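Local coordinates for protein choline kinase (Cryptosporidium parvum, PDB 3MES) that probably transfers a phosphate from ATP to choline, and perhaps to ethanolamine, in a magnesium-dependent reaction, at residues V263-D268 against G295-N300; P196-R201 against I291-A296; E170-M175 against K331-V336. One frame throughout, in Å; residues are numbered along the deposited sequence.

Contact 1: residues V263-D268 against G295-N300; sequences VFAHND and GADIAN. With PT3 (N-propyl-tartramic acid), chain L.
The carboxylate of Asp297, reaching out from helix 294-303, takes two consecutive backbone N-H groups of the turn that follows strand 262-265. His266 N donates to Asp297 OD2 at 2.8 Å and Asn267 N to Asp297 OD1 at 2.7 Å. Neither bond lies in the carboxylate plane; the donors stand 42° and 37° out of it. OD2 also accepts from His179, so one buried carboxylate ties its own helix to the turn and to helix 165-179.

Inside the turn, Asp268 N meets ring atom His266 ND1 at 3.1 Å, close to the imidazole plane, while the other ring nitrogen, NE2, is hydrogen-bonded to Ile284 O; the ring is thus fixed in rotation. Ala265 CB packs on Asp297 CB, 3.6 Å away.

A water accepts from Asn300 ND2 at 3.0 Å but sits implausibly close to Asp268 OD1, making that half of the bridge doubtful. Asn300 OD1 is held by Ser367 and Trp371. Asp268 OD2 comes within 3.1 Å of O41 of the bound propyl-tartramic acid, and Asp268 also touches decamethonium. The His-Asn-Asp turn is consistent with the catalytic-loop motif of the kinase-like fold, and the chemistry suggests that a helix-borne acid sets the backbone carrying this pocket aspartate.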
ATOM      1  N   VAL B 263      -4.033 -19.999  -8.088  1.00 16.98           N
ATOM      2  CA  VAL B 263      -3.230 -19.241  -7.139  1.00 16.64           C
ATOM      3  C   VAL B 263      -3.497 -19.707  -5.716  1.00 16.49           C
ATOM      4  O   VAL B 263      -4.479 -20.403  -5.459  1.00 16.42           O
ATOM      5  CB  VAL B 263      -3.558 -17.744  -7.228  1.00 16.70           C
ATOM      6  CG1 VAL B 263      -3.531 -17.283  -8.681  1.00 16.39           C
ATOM      7  CG2 VAL B 263      -4.923 -17.473  -6.612  1.00 16.52           C
ATOM      8  N   PHE B 264      -2.624 -19.331  -4.786  1.00 16.37           N
ATOM      9  CA  PHE B 264      -2.891 -19.611  -3.381  1.00 16.25           C
ATOM     10  C   PHE B 264      -3.753 -18.499  -2.793  1.00 16.09           C
ATOM     11  O   PHE B 264      -3.272 -17.400  -2.514  1.00 16.08           O
ATOM     12  CB  PHE B 264      -1.603 -19.791  -2.574  1.00 16.27           C
ATOM     13  CG  PHE B 264      -1.834 -20.386  -1.213  1.00 16.54           C
ATOM     14  CD1 PHE B 264      -1.773 -21.758  -1.025  1.00 16.96           C
ATOM     15  CD2 PHE B 264      -2.142 -19.579  -0.131  1.00 16.67           C
ATOM     16  CE1 PHE B 264      -1.998 -22.313   0.224  1.00 17.22           C
ATOM     17  CE2 PHE B 264      -2.365 -20.126   1.121  1.00 16.94           C
ATOM     18  CZ  PHE B 264      -2.295 -21.495   1.300  1.00 16.93           C
ATOM     19  N   ALA B 265      -5.034 -18.797  -2.611  1.00 15.99           N
ATOM     20  CA  ALA B 265      -6.011 -17.786  -2.231  1.00 15.96           C
ATOM     21  C   ALA B 265      -6.203 -17.691  -0.722  1.00 15.98           C
ATOM     22  O   ALA B 265      -5.988 -18.658   0.005  1.00 15.84           O
ATOM     23  CB  ALA B 265      -7.336 -18.063  -2.914  1.00 15.77           C
ATOM     24  N   HIS B 266      -6.608 -16.510  -0.266  1.00 16.05           N
ATOM     25  CA  HIS B 266      -6.964 -16.297   1.129  1.00 16.02           C
ATOM     26  C   HIS B 266      -8.312 -16.952   1.416  1.00 16.09           C
ATOM     27  O   HIS B 266      -8.465 -17.676   2.404  1.00 16.00           O
ATOM     28  CB  HIS B 266      -7.035 -14.801   1.431  1.00 16.12           C
ATOM     29  CG  HIS B 266      -7.278 -14.488   2.875  1.00 16.13           C
ATOM     30  ND1 HIS B 266      -8.535 -14.516   3.442  1.00 15.79           N
ATOM     31  CD2 HIS B 266      -6.424 -14.140   3.867  1.00 15.97           C
ATOM     32  CE1 HIS B 266      -8.445 -14.198   4.721  1.00 15.97           C
ATOM     33  NE2 HIS B 266      -7.175 -13.965   5.004  1.00 16.26           N
ATOM     34  N   ASN B 267      -9.285 -16.675   0.551  1.00 16.05           N
ATOM     35  CA  ASN B 267     -10.586 -17.345   0.584  1.00 16.08           C
ATOM     36  C   ASN B 267     -11.583 -16.801   1.610  1.00 16.21           C
ATOM     37  O   ASN B 267     -12.687 -17.326   1.750  1.00 16.33           O
ATOM     38  CB  ASN B 267     -10.407 -18.856   0.761  1.00 15.99           C
ATOM     39  CG  ASN B 267      -9.940 -19.540  -0.514  1.00 15.85           C
ATOM     40  OD1 ASN B 267     -10.321 -19.147  -1.616  1.00 15.45           O
ATOM     41  ND2 ASN B 267      -9.114 -20.570  -0.367  1.00 15.20           N
ATOM     42  N   ASP B 268     -11.198 -15.746   2.319  1.00 16.42           N
ATOM     43  CA  ASP B 268     -12.064 -15.162   3.335  1.00 16.61           C
ATOM     44  C   ASP B 268     -11.602 -13.751   3.649  1.00 16.71           C
ATOM     45  O   ASP B 268     -11.686 -13.298   4.792  1.00 16.82           O
ATOM     46  CB  ASP B 268     -12.036 -16.011   4.611  1.00 16.61           C
ATOM     47  CG  ASP B 268     -12.999 -15.507   5.676  1.00 16.77           C
ATOM     48  OD1 ASP B 268     -14.056 -14.948   5.317  1.00 16.46           O
ATOM     49  OD2 ASP B 268     -12.701 -15.682   6.878  1.00 17.23           O
ATOM     50  N   GLY B 295     -10.010 -15.647  -9.530  1.00 13.81           N
ATOM     51  CA  GLY B 295     -11.293 -14.951  -9.600  1.00 14.04           C
ATOM     52  C   GLY B 295     -12.200 -15.248  -8.420  1.00 14.23           C
ATOM     53  O   GLY B 295     -12.984 -14.399  -7.995  1.00 14.24           O
ATOM     54  N   ALA B 296     -12.100 -16.461  -7.891  1.00 14.42           N
ATOM     55  CA  ALA B 296     -12.883 -16.836  -6.723  1.00 14.59           C
ATOM     56  C   ALA B 296     -12.538 -15.935  -5.542  1.00 14.71           C
ATOM     57  O   ALA B 296     -13.425 -15.379  -4.891  1.00 14.78           O
ATOM     58  CB  ALA B 296     -12.645 -18.298  -6.369  1.00 14.57           C
ATOM     59  N   ASP B 297     -11.244 -15.782  -5.279  1.00 14.70           N
ATOM     60  CA  ASP B 297     -10.786 -15.008  -4.132  1.00 14.77           C
ATOM     61  C   ASP B 297     -11.157 -13.536  -4.264  1.00 14.79           C
ATOM     62  O   ASP B 297     -11.578 -12.900  -3.294  1.00 14.68           O
ATOM     63  CB  ASP B 297      -9.273 -15.153  -3.955  1.00 14.77           C
ATOM     64  CG  ASP B 297      -8.848 -15.043  -2.506  1.00 15.05           C
ATOM     65  OD1 ASP B 297      -9.725 -15.161  -1.625  1.00 15.41           O
ATOM     66  OD2 ASP B 297      -7.642 -14.847  -2.243  1.00 15.12           O
ATOM     67  N   ILE B 298     -10.996 -12.995  -5.467  1.00 14.80           N
ATOM     68  CA  ILE B 298     -11.300 -11.591  -5.715  1.00 14.84           C
ATOM     69  C   ILE B 298     -12.801 -11.320  -5.628  1.00 14.88           C
ATOM     70  O   ILE B 298     -13.230 -10.358  -4.987  1.00 14.94           O
ATOM     71  CB  ILE B 298     -10.752 -11.126  -7.083  1.00 14.90           C
ATOM     72  CG1 ILE B 298      -9.224 -11.234  -7.105  1.00 14.74           C
ATOM     73  CG2 ILE B 298     -11.189  -9.697  -7.377  1.00 14.75           C
ATOM     74  CD1 ILE B 298      -8.605 -11.041  -8.477  1.00 14.74           C
ATOM     75  N   ALA B 299     -13.598 -12.171  -6.264  1.00 14.93           N
ATOM     76  CA  ALA B 299     -15.051 -12.021  -6.233  1.00 15.04           C
ATOM     77  C   ALA B 299     -15.589 -12.088  -4.805  1.00 15.09           C
ATOM     78  O   ALA B 299     -16.554 -11.401  -4.463  1.00 15.05           O
ATOM     79  CB  ALA B 299     -15.722 -13.070  -7.112  1.00 14.98           C
ATOM     80  N   ASN B 300     -14.964 -12.914  -3.970  1.00 15.12           N
ATOM     81  CA  ASN B 300     -15.367 -13.002  -2.569  1.00 15.30           C
ATOM     82  C   ASN B 300     -15.121 -11.695  -1.830  1.00 15.25           C
ATOM     83  O   ASN B 300     -15.955 -11.248  -1.046  1.00 15.37           O
ATOM     84  CB  ASN B 300     -14.649 -14.138  -1.844  1.00 15.32           C
ATOM     85  CG  ASN B 300     -15.116 -14.288  -0.411  1.00 15.53           C
ATOM     86  OD1 ASN B 300     -16.205 -14.803  -0.152  1.00 16.13           O
ATOM     87  ND2 ASN B 300     -14.301 -13.831   0.530  1.00 15.59           N
TER
HETATM   88  O1  PT3 L 428     -12.434 -16.665  10.892  1.00 32.44           O
HETATM   89  O11 PT3 L 428     -13.691 -18.243  11.850  1.00 32.11           O
HETATM   90  C1  PT3 L 428     -13.498 -17.097  11.387  1.00 32.70           C
HETATM   91  C2  PT3 L 428     -14.678 -16.130  11.403  1.00 33.02           C
HETATM   92  O2  PT3 L 428     -15.803 -16.712  12.069  1.00 33.39           O
HETATM   93  C3  PT3 L 428     -15.034 -15.809   9.955  1.00 33.22           C
HETATM   94  O3  PT3 L 428     -16.390 -16.170   9.686  1.00 33.81           O
HETATM   95  C4  PT3 L 428     -14.832 -14.315   9.754  1.00 32.98           C
HETATM   96  O41 PT3 L 428     -14.422 -13.874   8.683  1.00 32.87           O
HETATM   97  N4  PT3 L 428     -15.099 -13.575  10.828  1.00 32.71           N
HETATM   98  C41 PT3 L 428     -14.943 -12.113  10.829  1.00 32.96           C
HETATM   99  C42 PT3 L 428     -15.702 -11.511  12.013  1.00 32.60           C
HETATM  100  C43 PT3 L 428     -16.773 -10.530  11.533  1.00 32.10           C
HETATM  101  O   HOH W   1     -15.104 -13.844   3.404  1.00 12.42           O

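Contact 2: residues P196-R201 against I291-A296; sequences PILFKR and INFAGA
Pro196 lays its CB over one face of the Phe293 ring, and its CG comes within 4.3 Å of Phe293 CE2. Leu198 reaches the same ring at the CD2 side. Its CD1 lies at the ring edge, in plane, whereas CD2 approaches obliquely, 3.7 Å from Phe293 CD2. The leucine holds CG between its backbone N and carbonyl carbon (chi1 70°), which brings both methyls to the Phe293 ring, with CD2 also against the neighbouring amide. Leu198 CG also lies over the centre of one face of the Phe199 ring, so this leucine is wedged between two phenylalanines.

Asn292 lies alongside, its side chain crossing those of Ile197 and Leu198 at about a right angle. Asn292 OD1 lies 3.4 Å from Leu198 CD2, a polar atom against a methyl. It also takes a short, poorly aligned bond from the backbone N of Phe293, at 2.6 Å, with the donor 46° out of the carbonyl plane. The other end of the amide, ND2, donates to Asn267 OD1, which ties this contact to the turn after strand 262-265.

The backbones touch at Ile291 O. Ile197 N makes a weak bond to it at 3.2 Å, and Pro196 CA-H points to the same oxygen. Phe293 occupies the N-cap position of helix 294-303, so the apolar patch sits where strand 290-293 passes into that helix. Just beyond, Arg201 NH1 bonds to Tyr288 O. Between the two segments themselves, the chemistry implies mainly apolar seating, while the buried Asn292 amide reaches past its own segment through ND2.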
ATOM      1  N   PRO B 196      -7.860 -26.489  -7.366  1.00 23.26           N
ATOM      2  CA  PRO B 196      -8.714 -25.483  -6.750  1.00 22.86           C
ATOM      3  C   PRO B 196      -9.660 -26.133  -5.746  1.00 22.52           C
ATOM      4  O   PRO B 196     -10.019 -27.299  -5.898  1.00 22.52           O
ATOM      5  CB  PRO B 196      -9.499 -24.912  -7.935  1.00 22.92           C
ATOM      6  CG  PRO B 196      -9.431 -25.963  -8.989  1.00 23.18           C
ATOM      7  CD  PRO B 196      -8.095 -26.609  -8.814  1.00 23.22           C
ATOM      8  N   ILE B 197     -10.063 -25.379  -4.730  1.00 22.08           N
ATOM      9  CA  ILE B 197     -10.858 -25.937  -3.647  1.00 21.70           C
ATOM     10  C   ILE B 197     -12.338 -25.576  -3.756  1.00 21.52           C
ATOM     11  O   ILE B 197     -13.173 -26.136  -3.046  1.00 21.36           O
ATOM     12  CB  ILE B 197     -10.325 -25.456  -2.284  1.00 21.74           C
ATOM     13  CG1 ILE B 197     -10.880 -26.322  -1.152  1.00 21.45           C
ATOM     14  CG2 ILE B 197     -10.651 -23.979  -2.077  1.00 21.65           C
ATOM     15  CD1 ILE B 197     -10.235 -26.055   0.184  1.00 21.46           C
ATOM     16  N   LEU B 198     -12.658 -24.652  -4.656  1.00 21.30           N
ATOM     17  CA  LEU B 198     -13.992 -24.059  -4.699  1.00 21.17           C
ATOM     18  C   LEU B 198     -15.130 -25.076  -4.753  1.00 21.20           C
ATOM     19  O   LEU B 198     -16.133 -24.926  -4.056  1.00 21.16           O
ATOM     20  CB  LEU B 198     -14.113 -23.047  -5.847  1.00 21.12           C
ATOM     21  CG  LEU B 198     -14.119 -23.547  -7.291  1.00 20.88           C
ATOM     22  CD1 LEU B 198     -14.568 -22.431  -8.217  1.00 21.00           C
ATOM     23  CD2 LEU B 198     -12.753 -24.074  -7.699  1.00 20.53           C
ATOM     24  N   PHE B 199     -14.976 -26.110  -5.576  1.00 21.18           N
ATOM     25  CA  PHE B 199     -16.015 -27.126  -5.712  1.00 21.25           C
ATOM     26  C   PHE B 199     -15.996 -28.136  -4.568  1.00 21.33           C
ATOM     27  O   PHE B 199     -17.025 -28.397  -3.949  1.00 21.37           O
ATOM     28  CB  PHE B 199     -15.908 -27.831  -7.060  1.00 21.21           C
ATOM     29  CG  PHE B 199     -16.015 -26.902  -8.233  1.00 21.14           C
ATOM     30  CD1 PHE B 199     -17.172 -26.173  -8.449  1.00 20.95           C
ATOM     31  CD2 PHE B 199     -14.962 -26.754  -9.119  1.00 20.78           C
ATOM     32  CE1 PHE B 199     -17.278 -25.315  -9.527  1.00 20.75           C
ATOM     33  CE2 PHE B 199     -15.062 -25.899 -10.201  1.00 21.13           C
ATOM     34  CZ  PHE B 199     -16.222 -25.178 -10.403  1.00 20.76           C
ATOM     35  N   LYS B 200     -14.828 -28.704  -4.296  1.00 21.42           N
ATOM     36  CA  LYS B 200     -14.684 -29.649  -3.195  1.00 21.55           C
ATOM     37  C   LYS B 200     -15.308 -29.085  -1.927  1.00 21.47           C
ATOM     38  O   LYS B 200     -16.128 -29.736  -1.278  1.00 21.41           O
ATOM     39  CB  LYS B 200     -13.208 -29.954  -2.941  1.00 21.62           C
ATOM     40  CG  LYS B 200     -12.454 -30.451  -4.157  1.00 22.18           C
ATOM     41  CD  LYS B 200     -10.991 -30.688  -3.824  1.00 23.10           C
ATOM     42  CE  LYS B 200     -10.179 -30.967  -5.077  1.00 23.66           C
ATOM     43  NZ  LYS B 200      -8.748 -31.219  -4.756  1.00 24.36           N
ATOM     44  N   ARG B 201     -14.908 -27.868  -1.578  1.00 21.56           N
ATOM     45  CA  ARG B 201     -15.385 -27.219  -0.362  1.00 21.57           C
ATOM     46  C   ARG B 201     -16.905 -27.087  -0.360  1.00 21.64           C
ATOM     47  O   ARG B 201     -17.553 -27.340   0.657  1.00 21.64           O
ATOM     48  CB  ARG B 201     -14.721 -25.850  -0.197  1.00 21.53           C
ATOM     49  CG  ARG B 201     -15.213 -25.044   0.990  1.00 21.34           C
ATOM     50  CD  ARG B 201     -14.237 -23.931   1.327  1.00 21.28           C
ATOM     51  NE  ARG B 201     -12.994 -24.457   1.886  1.00 21.23           N
ATOM     52  CZ  ARG B 201     -11.901 -23.731   2.102  1.00 21.24           C
ATOM     53  NH1 ARG B 201     -11.884 -22.440   1.801  1.00 20.98           N
ATOM     54  NH2 ARG B 201     -10.821 -24.300   2.616  1.00 21.72           N
ATOM     55  N   ILE B 291      -5.179 -23.436  -2.525  1.00 14.18           N
ATOM     56  CA  ILE B 291      -5.169 -23.157  -3.953  1.00 14.07           C
ATOM     57  C   ILE B 291      -6.599 -22.996  -4.453  1.00 13.94           C
ATOM     58  O   ILE B 291      -7.507 -23.690  -3.996  1.00 13.81           O
ATOM     59  CB  ILE B 291      -4.469 -24.264  -4.761  1.00 14.15           C
ATOM     60  CG1 ILE B 291      -3.007 -24.394  -4.332  1.00 14.01           C
ATOM     61  CG2 ILE B 291      -4.558 -23.965  -6.253  1.00 13.82           C
ATOM     62  CD1 ILE B 291      -2.162 -23.190  -4.683  1.00 13.82           C
ATOM     63  N   ASN B 292      -6.792 -22.078  -5.395  1.00 13.80           N
ATOM     64  CA  ASN B 292      -8.121 -21.783  -5.909  1.00 13.56           C
ATOM     65  C   ASN B 292      -8.025 -20.834  -7.095  1.00 13.51           C
ATOM     66  O   ASN B 292      -6.977 -20.225  -7.326  1.00 13.40           O
ATOM     67  CB  ASN B 292      -8.979 -21.161  -4.803  1.00 13.61           C
ATOM     68  CG  ASN B 292     -10.459 -21.125  -5.150  1.00 13.73           C
ATOM     69  OD1 ASN B 292     -10.884 -21.649  -6.180  1.00 14.15           O
ATOM     70  ND2 ASN B 292     -11.252 -20.506  -4.282  1.00 13.41           N
ATOM     71  N   PHE B 293      -9.111 -20.718  -7.854  1.00 13.24           N
ATOM     72  CA  PHE B 293      -9.158 -19.771  -8.960  1.00 13.09           C
ATOM     73  C   PHE B 293      -8.998 -18.348  -8.437  1.00 13.11           C
ATOM     74  O   PHE B 293      -9.708 -17.936  -7.521  1.00 13.14           O
ATOM     75  CB  PHE B 293     -10.470 -19.904  -9.743  1.00 12.90           C
ATOM     76  CG  PHE B 293     -10.528 -21.110 -10.643  1.00 12.45           C
ATOM     77  CD1 PHE B 293      -9.541 -21.336 -11.588  1.00 12.48           C
ATOM     78  CD2 PHE B 293     -11.577 -22.008 -10.555  1.00 12.11           C
ATOM     79  CE1 PHE B 293      -9.593 -22.444 -12.423  1.00 12.43           C
ATOM     80  CE2 PHE B 293     -11.638 -23.114 -11.387  1.00 12.17           C
ATOM     81  CZ  PHE B 293     -10.647 -23.332 -12.322  1.00 12.03           C
ATOM     82  N   ALA B 294      -8.064 -17.600  -9.017  1.00 13.20           N
ATOM     83  CA  ALA B 294      -7.837 -16.216  -8.608  1.00 13.40           C
ATOM     84  C   ALA B 294      -9.145 -15.437  -8.539  1.00 13.54           C
ATOM     85  O   ALA B 294      -9.367 -14.665  -7.609  1.00 13.55           O
ATOM     86  CB  ALA B 294      -6.860 -15.532  -9.555  1.00 13.24           C
ATOM     87  N   GLY B 295     -10.010 -15.647  -9.530  1.00 13.81           N
ATOM     88  CA  GLY B 295     -11.293 -14.951  -9.600  1.00 14.04           C
ATOM     89  C   GLY B 295     -12.200 -15.248  -8.420  1.00 14.23           C
ATOM     90  O   GLY B 295     -12.984 -14.399  -7.995  1.00 14.24           O
ATOM     91  N   ALA B 296     -12.100 -16.461  -7.891  1.00 14.42           N
ATOM     92  CA  ALA B 296     -12.883 -16.836  -6.723  1.00 14.59           C
ATOM     93  C   ALA B 296     -12.538 -15.935  -5.542  1.00 14.71           C
ATOM     94  O   ALA B 296     -13.425 -15.379  -4.891  1.00 14.78           O
ATOM     95  CB  ALA B 296     -12.645 -18.298  -6.369  1.00 14.57           C
TER

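Contact 3: residues E170-M175 against K331-V336; sequences EVAKNM and KLFISV
Helix segments 170-175 and 331-336 run in roughly the same direction, their axes inclined at -37° and 8.3 Å apart at closest approach, with Ala172 facing Phe333. Small against large is the principle here: the methyl of Ala172 lies over the centre of one face of the Phe333 ring, a CH-pi contact whose closeness in the model is doubtful.

Two other side chains meet the rim of that ring near its plane. Val171 CG2 stands 4.1 Å from CE1 of Phe333, and Met175 SD is likewise 4.1 Å from Phe333 CZ, an edge-on Met-aromatic contact. Phe333 carries CG anti to its backbone N (chi1 -180°), which swings the ring across toward Ala172. Further along, Val336 CG1 packs against Lys173 CB at 4.2 Å. Within the second helix, Ser335 OG returns to Lys331 O at 2.7 Å, sharing that oxygen with Ser335 N from opposite faces of its plane.

The pair belongs to the helical lobe. Helix 294-303 flanks the interface, where Phe302 meets the Phe333 ring edge-to-face and Tyr301 touches both Val171 and Phe333. Helix 351-362 packs on Ile334 and Ser335, and a second subunit comes up against Lys173, Leu332 and Val336.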
ATOM      1  N   GLU B 170      -4.850  -1.126  -2.268  1.00 16.10           N
ATOM      2  CA  GLU B 170      -3.821  -1.712  -1.408  1.00 16.39           C
ATOM      3  C   GLU B 170      -4.102  -3.186  -1.128  1.00 16.45           C
ATOM      4  O   GLU B 170      -3.187  -4.008  -1.110  1.00 16.53           O
ATOM      5  CB  GLU B 170      -3.654  -0.953  -0.091  1.00 16.39           C
ATOM      6  CG  GLU B 170      -2.722  -1.682   0.876  1.00 16.85           C
ATOM      7  CD  GLU B 170      -2.191  -0.800   1.988  1.00 17.30           C
ATOM      8  OE1 GLU B 170      -2.774   0.276   2.240  1.00 17.61           O
ATOM      9  OE2 GLU B 170      -1.183  -1.189   2.614  1.00 18.01           O
ATOM     10  N   VAL B 171      -5.370  -3.519  -0.914  1.00 16.57           N
ATOM     11  CA  VAL B 171      -5.750  -4.912  -0.717  1.00 16.73           C
ATOM     12  C   VAL B 171      -5.485  -5.736  -1.977  1.00 16.82           C
ATOM     13  O   VAL B 171      -4.947  -6.841  -1.900  1.00 16.75           O
ATOM     14  CB  VAL B 171      -7.221  -5.054  -0.274  1.00 16.66           C
ATOM     15  CG1 VAL B 171      -8.061  -3.931  -0.849  1.00 17.02           C
ATOM     16  CG2 VAL B 171      -7.773  -6.420  -0.672  1.00 16.56           C
ATOM     17  N   ALA B 172      -5.849  -5.189  -3.136  1.00 17.00           N
ATOM     18  CA  ALA B 172      -5.607  -5.870  -4.408  1.00 17.17           C
ATOM     19  C   ALA B 172      -4.121  -6.144  -4.593  1.00 17.24           C
ATOM     20  O   ALA B 172      -3.734  -7.154  -5.178  1.00 17.36           O
ATOM     21  CB  ALA B 172      -6.152  -5.048  -5.579  1.00 17.06           C
ATOM     22  N   LYS B 173      -3.291  -5.240  -4.086  1.00 17.44           N
ATOM     23  CA  LYS B 173      -1.844  -5.403  -4.167  1.00 17.63           C
ATOM     24  C   LYS B 173      -1.376  -6.534  -3.257  1.00 17.67           C
ATOM     25  O   LYS B 173      -0.523  -7.338  -3.638  1.00 17.78           O
ATOM     26  CB  LYS B 173      -1.133  -4.105  -3.778  1.00 17.61           C
ATOM     27  CG  LYS B 173       0.379  -4.171  -3.932  1.00 17.86           C
ATOM     28  CD  LYS B 173       1.076  -3.506  -2.766  1.00 17.86           C
ATOM     29  CE  LYS B 173       0.730  -4.208  -1.468  1.00 18.28           C
ATOM     30  NZ  LYS B 173       1.404  -3.580  -0.299  1.00 18.56           N
ATOM     31  N   ASN B 174      -1.935  -6.581  -2.050  1.00 17.70           N
ATOM     32  CA  ASN B 174      -1.608  -7.620  -1.076  1.00 17.68           C
ATOM     33  C   ASN B 174      -2.093  -8.995  -1.516  1.00 17.49           C
ATOM     34  O   ASN B 174      -1.360  -9.977  -1.423  1.00 17.53           O
ATOM     35  CB  ASN B 174      -2.198  -7.272   0.294  1.00 17.76           C
ATOM     36  CG  ASN B 174      -1.614  -6.004   0.873  1.00 18.33           C
ATOM     37  OD1 ASN B 174      -2.259  -5.309   1.658  1.00 18.82           O
ATOM     38  ND2 ASN B 174      -0.383  -5.690   0.482  1.00 19.04           N
ATOM     39  N   MET B 175      -3.333  -9.062  -1.992  1.00 17.34           N
ATOM     40  CA  MET B 175      -3.884 -10.314  -2.505  1.00 17.22           C
ATOM     41  C   MET B 175      -3.001 -10.857  -3.626  1.00 17.23           C
ATOM     42  O   MET B 175      -2.732 -12.056  -3.691  1.00 17.29           O
ATOM     43  CB  MET B 175      -5.320 -10.114  -3.002  1.00 17.13           C
ATOM     44  CG  MET B 175      -5.999 -11.390  -3.479  1.00 16.65           C
ATOM     45  SD  MET B 175      -7.661 -11.124  -4.135  1.00 15.95           S
ATOM     46  CE  MET B 175      -8.564 -10.699  -2.650  1.00 15.88           C
ATOM     47  N   LYS B 331     -12.463  -2.539 -11.795  1.00 18.86           N
ATOM     48  CA  LYS B 331     -11.406  -2.483 -12.808  1.00 18.91           C
ATOM     49  C   LYS B 331     -10.098  -1.898 -12.282  1.00 18.75           C
ATOM     50  O   LYS B 331      -9.016  -2.311 -12.695  1.00 18.67           O
ATOM     51  CB  LYS B 331     -11.870  -1.690 -14.029  1.00 19.04           C
ATOM     52  CG  LYS B 331     -13.019  -2.334 -14.765  1.00 19.64           C
ATOM     53  CD  LYS B 331     -13.142  -1.790 -16.177  1.00 20.82           C
ATOM     54  CE  LYS B 331     -14.251  -2.504 -16.932  1.00 21.57           C
ATOM     55  NZ  LYS B 331     -14.267  -2.149 -18.380  1.00 22.30           N
ATOM     56  N   LEU B 332     -10.197  -0.924 -11.385  1.00 18.72           N
ATOM     57  CA  LEU B 332      -9.010  -0.384 -10.737  1.00 18.59           C
ATOM     58  C   LEU B 332      -8.354  -1.470  -9.891  1.00 18.37           C
ATOM     59  O   LEU B 332      -7.138  -1.653  -9.924  1.00 18.34           O
ATOM     60  CB  LEU B 332      -9.367   0.826  -9.874  1.00 18.72           C
ATOM     61  CG  LEU B 332      -9.886   2.037 -10.650  1.00 19.05           C
ATOM     62  CD1 LEU B 332     -10.320   3.145  -9.700  1.00 19.41           C
ATOM     63  CD2 LEU B 332      -8.827   2.538 -11.624  1.00 19.21           C
ATOM     64  N   PHE B 333      -9.170  -2.199  -9.140  1.00 18.19           N
ATOM     65  CA  PHE B 333      -8.665  -3.290  -8.319  1.00 17.98           C
ATOM     66  C   PHE B 333      -7.901  -4.277  -9.187  1.00 17.95           C
ATOM     67  O   PHE B 333      -6.754  -4.627  -8.897  1.00 17.93           O
ATOM     68  CB  PHE B 333      -9.817  -4.003  -7.614  1.00 17.86           C
ATOM     69  CG  PHE B 333      -9.380  -5.145  -6.739  1.00 17.91           C
ATOM     70  CD1 PHE B 333      -9.266  -4.981  -5.369  1.00 17.97           C
ATOM     71  CD2 PHE B 333      -9.085  -6.383  -7.287  1.00 18.05           C
ATOM     72  CE1 PHE B 333      -8.868  -6.029  -4.562  1.00 18.11           C
ATOM     73  CE2 PHE B 333      -8.686  -7.434  -6.485  1.00 17.90           C
ATOM     74  CZ  PHE B 333      -8.578  -7.259  -5.121  1.00 17.79           C
ATOM     75  N   ILE B 334      -8.540  -4.709 -10.267  1.00 17.78           N
ATOM     76  CA  ILE B 334      -7.989  -5.755 -11.113  1.00 17.60           C
ATOM     77  C   ILE B 334      -6.749  -5.301 -11.874  1.00 17.56           C
ATOM     78  O   ILE B 334      -5.862  -6.105 -12.159  1.00 17.70           O
ATOM     79  CB  ILE B 334      -9.054  -6.303 -12.081  1.00 17.65           C
ATOM     80  CG1 ILE B 334     -10.108  -7.084 -11.290  1.00 17.36           C
ATOM     81  CG2 ILE B 334      -8.408  -7.185 -13.142  1.00 17.55           C
ATOM     82  CD1 ILE B 334     -11.334  -7.448 -12.102  1.00 17.82           C
ATOM     83  N   SER B 335      -6.686  -4.013 -12.196  1.00 17.45           N
ATOM     84  CA  SER B 335      -5.513  -3.452 -12.856  1.00 17.26           C
ATOM     85  C   SER B 335      -4.306  -3.489 -11.928  1.00 17.04           C
ATOM     86  O   SER B 335      -3.196  -3.823 -12.346  1.00 17.04           O
ATOM     87  CB  SER B 335      -5.781  -2.014 -13.301  1.00 17.30           C
ATOM     88  OG  SER B 335      -6.845  -1.968 -14.231  1.00 17.66           O
ATOM     89  N   VAL B 336      -4.528  -3.134 -10.668  1.00 16.74           N
ATOM     90  CA  VAL B 336      -3.460  -3.144  -9.676  1.00 16.42           C
ATOM     91  C   VAL B 336      -3.050  -4.576  -9.354  1.00 16.35           C
ATOM     92  O   VAL B 336      -1.865  -4.876  -9.207  1.00 16.29           O
ATOM     93  CB  VAL B 336      -3.887  -2.434  -8.378  1.00 16.32           C
ATOM     94  CG1 VAL B 336      -2.791  -2.543  -7.327  1.00 16.31           C
ATOM     95  CG2 VAL B 336      -4.228  -0.978  -8.657  1.00 15.97           C
TER

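In the fold
From the N terminus, contact 3 closes the widest loop, from helix 165-179 to helix 327-342. Within that span the start of helix 198-214 is met by residues 291-296, which makes contact 2, and strand 262-265 later begins the stretch that contact 1 ends on helix 294-303. Both therefore lie within the loop of contact 3, and they end on the same stretch of chain. Contacts 1 and 2 share Gly295 and Ala296 and are joined through the antiparallel pair of strands 262-265 and 290-293. Contact 3 reaches contact 1 where Met175 and Phe333 pack on Ile298, so helix 294-303 links all three.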